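Local coordinates for phosphoribosylaminoimidazole-succinocarboxamide synthase (Saccharomyces cerevisiae, PDB 2CNV) that joins 4-carboxy-5-aminoimidazole ribotide to L-aspartate at the expense of ATP, forming SAICAR in de novo purine biosynthesis, at the SSS site. Residues are numbered along the deposited sequence; one frame, centred on the assembly and turned at random.

The SSS site. Residues 19, 40-43, 120, 122, 127-128, 215-217, 239-242, 260, 264. With SSS (N-{[5-amino-1-(5-O-phosphono-beta-D-arabinofuranosyl)-1H-imidazol-4-yl]carbonyl}-L-aspartic acid), chain B.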
loop_
_atom_site.group_PDB
_atom_site.type_symbol
_atom_site.label_atom_id
_atom_site.label_comp_id
_atom_site.label_asym_id
_atom_site.label_seq_id
_atom_site.Cartn_x
_atom_site.Cartn_y
_atom_site.Cartn_z
ATOM N N LYS A 19 -6.109 9.450 -0.846
ATOM C CA LYS A 19 -6.435 9.109 -2.237
ATOM C C LYS A 19 -7.486 7.989 -2.306
ATOM O O LYS A 19 -8.394 8.031 -3.141
ATOM C CB LYS A 19 -5.183 8.633 -2.975
ATOM C CG LYS A 19 -4.242 9.734 -3.497
ATOM C CD LYS A 19 -3.011 9.101 -4.137
ATOM C CE LYS A 19 -2.291 10.066 -5.074
ATOM N NZ LYS A 19 -1.622 11.185 -4.348
ATOM N N SER A 40 -6.017 5.784 -8.248
ATOM C CA SER A 40 -5.220 6.924 -8.703
ATOM C C SER A 40 -4.271 6.511 -9.827
ATOM O O SER A 40 -3.854 5.348 -9.912
ATOM C CB SER A 40 -4.437 7.540 -7.530
ATOM O OG SER A 40 -3.665 8.653 -7.942
ATOM N N ALA A 41 -3.960 7.461 -10.705
ATOM C CA ALA A 41 -2.955 7.262 -11.747
ATOM C C ALA A 41 -2.308 8.611 -12.006
ATOM O O ALA A 41 -2.997 9.631 -12.018
ATOM C CB ALA A 41 -3.586 6.718 -13.007
ATOM N N TYR A 42 -0.991 8.631 -12.183
ATOM C CA TYR A 42 -0.276 9.900 -12.387
ATOM C C TYR A 42 -0.633 10.940 -11.317
ATOM O O TYR A 42 -0.878 12.112 -11.620
ATOM C CB TYR A 42 -0.544 10.445 -13.799
ATOM C CG TYR A 42 -0.179 9.476 -14.901
ATOM C CD1 TYR A 42 1.156 9.237 -15.228
ATOM C CD2 TYR A 42 -1.162 8.798 -15.616
ATOM C CE1 TYR A 42 1.503 8.347 -16.237
ATOM C CE2 TYR A 42 -0.828 7.905 -16.631
ATOM C CZ TYR A 42 0.508 7.689 -16.936
ATOM O OH TYR A 42 0.855 6.810 -17.937
ATOM N N ASP A 43 -0.674 10.483 -10.067
ATOM C CA ASP A 43 -0.983 11.309 -8.886
ATOM C C ASP A 43 -2.346 12.015 -8.795
ATOM O O ASP A 43 -2.513 12.928 -7.974
ATOM C CB ASP A 43 0.151 12.289 -8.559
ATOM C CG ASP A 43 0.843 11.952 -7.259
ATOM O OD1 ASP A 43 1.585 10.940 -7.217
ATOM O OD2 ASP A 43 0.636 12.703 -6.277
ATOM N N ILE A 120 10.213 3.216 2.770
ATOM C CA ILE A 120 10.261 2.614 1.453
ATOM C C ILE A 120 11.448 1.665 1.396
ATOM O O ILE A 120 12.544 1.986 1.870
ATOM C CB ILE A 120 10.385 3.711 0.357
ATOM C CG1 ILE A 120 9.105 4.561 0.321
ATOM C CG2 ILE A 120 10.708 3.107 -1.016
ATOM C CD1 ILE A 120 9.272 5.910 -0.370
ATOM N N ARG A 122 13.362 -0.733 -1.589
ATOM C CA ARG A 122 13.448 -0.977 -3.030
ATOM C C ARG A 122 14.315 -2.202 -3.261
ATOM O O ARG A 122 15.455 -2.236 -2.810
ATOM C CB ARG A 122 14.089 0.218 -3.735
ATOM C CG ARG A 122 13.430 1.573 -3.447
ATOM C CD ARG A 122 14.157 2.667 -4.217
ATOM N NE ARG A 122 13.648 3.992 -3.861
ATOM C CZ ARG A 122 12.707 4.640 -4.539
ATOM N NH1 ARG A 122 12.168 4.102 -5.624
ATOM N NH2 ARG A 122 12.309 5.836 -4.130
ATOM N N GLY A 127 11.301 3.880 -10.882
ATOM C CA GLY A 127 10.679 5.101 -10.345
ATOM C C GLY A 127 11.670 6.225 -10.099
ATOM O O GLY A 127 12.557 6.462 -10.910
ATOM N N SER A 128 11.537 6.902 -8.965
ATOM C CA SER A 128 12.379 8.065 -8.674
ATOM C C SER A 128 13.831 7.696 -8.347
ATOM O O SER A 128 14.719 8.547 -8.441
ATOM C CB SER A 128 11.766 8.928 -7.569
ATOM O OG SER A 128 11.829 8.284 -6.309
ATOM N N ASP A 215 9.275 -2.685 -5.224
ATOM C CA ASP A 215 9.492 -1.849 -4.057
ATOM C C ASP A 215 8.168 -1.719 -3.310
ATOM O O ASP A 215 7.120 -2.146 -3.818
ATOM C CB ASP A 215 10.064 -0.472 -4.457
ATOM C CG ASP A 215 9.218 0.238 -5.505
ATOM O OD1 ASP A 215 7.978 0.202 -5.396
ATOM O OD2 ASP A 215 9.790 0.847 -6.432
ATOM N N THR A 216 8.212 -1.159 -2.107
ATOM C CA THR A 216 7.018 -1.016 -1.288
ATOM C C THR A 216 7.210 0.099 -0.280
ATOM O O THR A 216 8.335 0.405 0.123
ATOM C CB THR A 216 6.662 -2.343 -0.537
ATOM O OG1 THR A 216 5.317 -2.282 -0.037
ATOM C CG2 THR A 216 7.615 -2.606 0.616
ATOM N N LYS A 217 6.100 0.695 0.133
ATOM C CA LYS A 217 6.103 1.717 1.163
ATOM C C LYS A 217 5.405 1.170 2.403
ATOM O O LYS A 217 4.221 0.883 2.369
ATOM C CB LYS A 217 5.400 2.973 0.638
ATOM C CG LYS A 217 5.372 4.158 1.593
ATOM C CD LYS A 217 5.023 5.452 0.853
ATOM C CE LYS A 217 3.543 5.530 0.500
ATOM N NZ LYS A 217 3.245 6.619 -0.482
ATOM N N ASP A 239 -1.335 -0.700 -4.485
ATOM C CA ASP A 239 -1.367 0.739 -4.212
ATOM C C ASP A 239 -0.142 1.213 -3.430
ATOM O O ASP A 239 0.322 2.325 -3.642
ATOM C CB ASP A 239 -2.651 1.165 -3.474
ATOM C CG ASP A 239 -3.859 1.294 -4.398
ATOM O OD1 ASP A 239 -3.709 1.203 -5.631
ATOM O OD2 ASP A 239 -4.972 1.507 -3.875
ATOM N N SER A 240 0.359 0.387 -2.513
ATOM C CA SER A 240 1.517 0.750 -1.682
ATOM C C SER A 240 2.870 0.313 -2.267
ATOM O O SER A 240 3.932 0.650 -1.720
ATOM C CB SER A 240 1.352 0.175 -0.267
ATOM O OG SER A 240 1.481 -1.234 -0.290
ATOM N N SER A 241 2.827 -0.424 -3.376
ATOM C CA SER A 241 4.012 -1.094 -3.932
ATOM C C SER A 241 3.939 -1.076 -5.449
ATOM O O SER A 241 2.884 -0.772 -6.010
ATOM C CB SER A 241 4.052 -2.556 -3.478
ATOM O OG SER A 241 3.515 -2.717 -2.172
ATOM N N ARG A 242 5.059 -1.401 -6.097
ATOM C CA ARG A 242 5.098 -1.647 -7.533
ATOM C C ARG A 242 5.053 -3.135 -7.833
ATOM O O ARG A 242 5.998 -3.867 -7.534
ATOM C CB ARG A 242 6.352 -1.033 -8.160
ATOM C CG ARG A 242 6.194 0.421 -8.516
ATOM C CD ARG A 242 7.410 0.940 -9.277
ATOM N NE ARG A 242 7.250 2.355 -9.573
ATOM C CZ ARG A 242 7.753 3.354 -8.850
ATOM N NH1 ARG A 242 8.489 3.120 -7.764
ATOM N NH2 ARG A 242 7.511 4.605 -9.221
ATOM N N LYS A 260 -2.127 -1.271 -13.066
ATOM C CA LYS A 260 -2.551 0.009 -13.629
ATOM C C LYS A 260 -2.207 0.282 -15.090
ATOM O O LYS A 260 -2.553 1.349 -15.595
ATOM C CB LYS A 260 -2.090 1.169 -12.737
ATOM C CG LYS A 260 -2.786 1.157 -11.389
ATOM C CD LYS A 260 -2.518 2.410 -10.571
ATOM C CE LYS A 260 -3.128 2.276 -9.178
ATOM N NZ LYS A 260 -2.407 1.247 -8.355
ATOM N N ARG A 264 -3.402 3.379 -17.351
ATOM C CA ARG A 264 -2.347 4.317 -17.748
ATOM C C ARG A 264 -2.315 4.528 -19.262
ATOM O O ARG A 264 -2.224 5.661 -19.726
ATOM C CB ARG A 264 -0.961 3.836 -17.294
ATOM C CG ARG A 264 -0.557 4.132 -15.848
ATOM C CD ARG A 264 0.972 4.218 -15.688
ATOM N NE ARG A 264 1.348 5.069 -14.560
ATOM C CZ ARG A 264 2.507 5.715 -14.438
ATOM N NH1 ARG A 264 3.440 5.630 -15.379
ATOM N NH2 ARG A 264 2.731 6.466 -13.368
HETATM P PA SSS B . 8.920 6.385 -6.312
HETATM O O1A SSS B . 7.914 6.785 -7.354
HETATM O O2A SSS B . 9.459 7.549 -5.518
HETATM O O3A SSS B . 9.958 5.413 -6.792
HETATM O "O5'" SSS B . 8.076 5.543 -5.242
HETATM C "C5'" SSS B . 8.560 5.269 -3.929
HETATM C "C4'" SSS B . 7.572 4.353 -3.222
HETATM O "O4'" SSS B . 6.265 4.904 -3.369
HETATM C "C1'" SSS B . 5.317 3.847 -3.518
HETATM N N9 SSS B . 4.127 4.263 -4.307
HETATM C C4 SSS B . 4.003 5.121 -5.322
HETATM O O6 SSS B . 2.775 7.103 -7.159
HETATM N N3 SSS B . 5.044 5.797 -5.903
HETATM C C6 SSS B . 2.185 6.077 -6.847
HETATM N N6 SSS B . 1.068 5.662 -7.451
HETATM C C61 SSS B . 0.440 6.377 -8.557
HETATM C C62 SSS B . -0.504 7.449 -8.082
HETATM C C63 SSS B . -0.322 5.296 -9.323
HETATM C C64 SSS B . 0.381 4.988 -10.627
HETATM O O65 SSS B . -1.249 7.989 -8.917
HETATM O O66 SSS B . -0.521 7.780 -6.875
HETATM O O67 SSS B . 1.004 3.907 -10.718
HETATM O O68 SSS B . 0.316 5.814 -11.571
HETATM C C5 SSS B . 2.688 5.227 -5.731
HETATM N N7 SSS B . 1.996 4.407 -4.911
HETATM C C8 SSS B . 2.878 3.837 -4.051
HETATM C "C2'" SSS B . 6.069 2.621 -4.030
HETATM O "O2'" SSS B . 5.860 2.282 -5.396
HETATM C "C3'" SSS B . 7.524 2.957 -3.830
HETATM O "O3'" SSS B . 7.990 1.956 -2.935
HETATM O O HOH W 1 -0.930 4.025 -5.571
#
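Three guanidinium groups present their edges to the acidic ends of SSS. That of Arg264 has Tyr42 CE1 over the centre of one face, while its edge meets the succinyl carboxylate oxygen O68. Gly127 N lies above the centre of one face of the Arg242 group, whose edge faces the phosphate and the Asp215 carboxylate. Ile120 CG2 sits toward the rim of one face of Arg122, with the phosphate again at the edge.

Arg242 grips the phosphate end-on: NH1 bonds SSS O3A at 2.9 Å, and NH2 bonds O1A. NH1 also reaches the syn lone pair of Asp215 OD2 at 2.9 Å, which should help hold both groups in place. Arg122 NH1 approaches O3A almost straight (169° at H), and Ser128 N adds a third bond to that oxygen. Ser128 OG holds SSS O2A at 2.6 Å. On the sugar, built as the arabino epimer at C2', SSS O2' donates to Asp215 OD1 from above the carboxylate plane (3.0 Å), a bond that may differ in the ribosyl product.

At the succinyl end, Arg264 turns side-on, NE and NH2 (3.1 Å) both bonding SSS O68, which also accepts from Tyr42 N. At the other carboxylate, SSS O65 accepts from Ser40 OG (2.7 Å), anti to the backbone N (chi1 -179°), and from Asp43 N. Lys260 runs its CD alongside C63 and pairs its NZ with Asp239 OD1. Water 1 links Asp239 O with imidazole N7 and amide N6; Asp239 O also lies 3.0 Å from SSS N7, unfavourable unless N7 is protonated.

This active-site pocket holds the partly occupied ligand, standing for the product SAICAR, by its phosphate and aspartate-derived carboxylates.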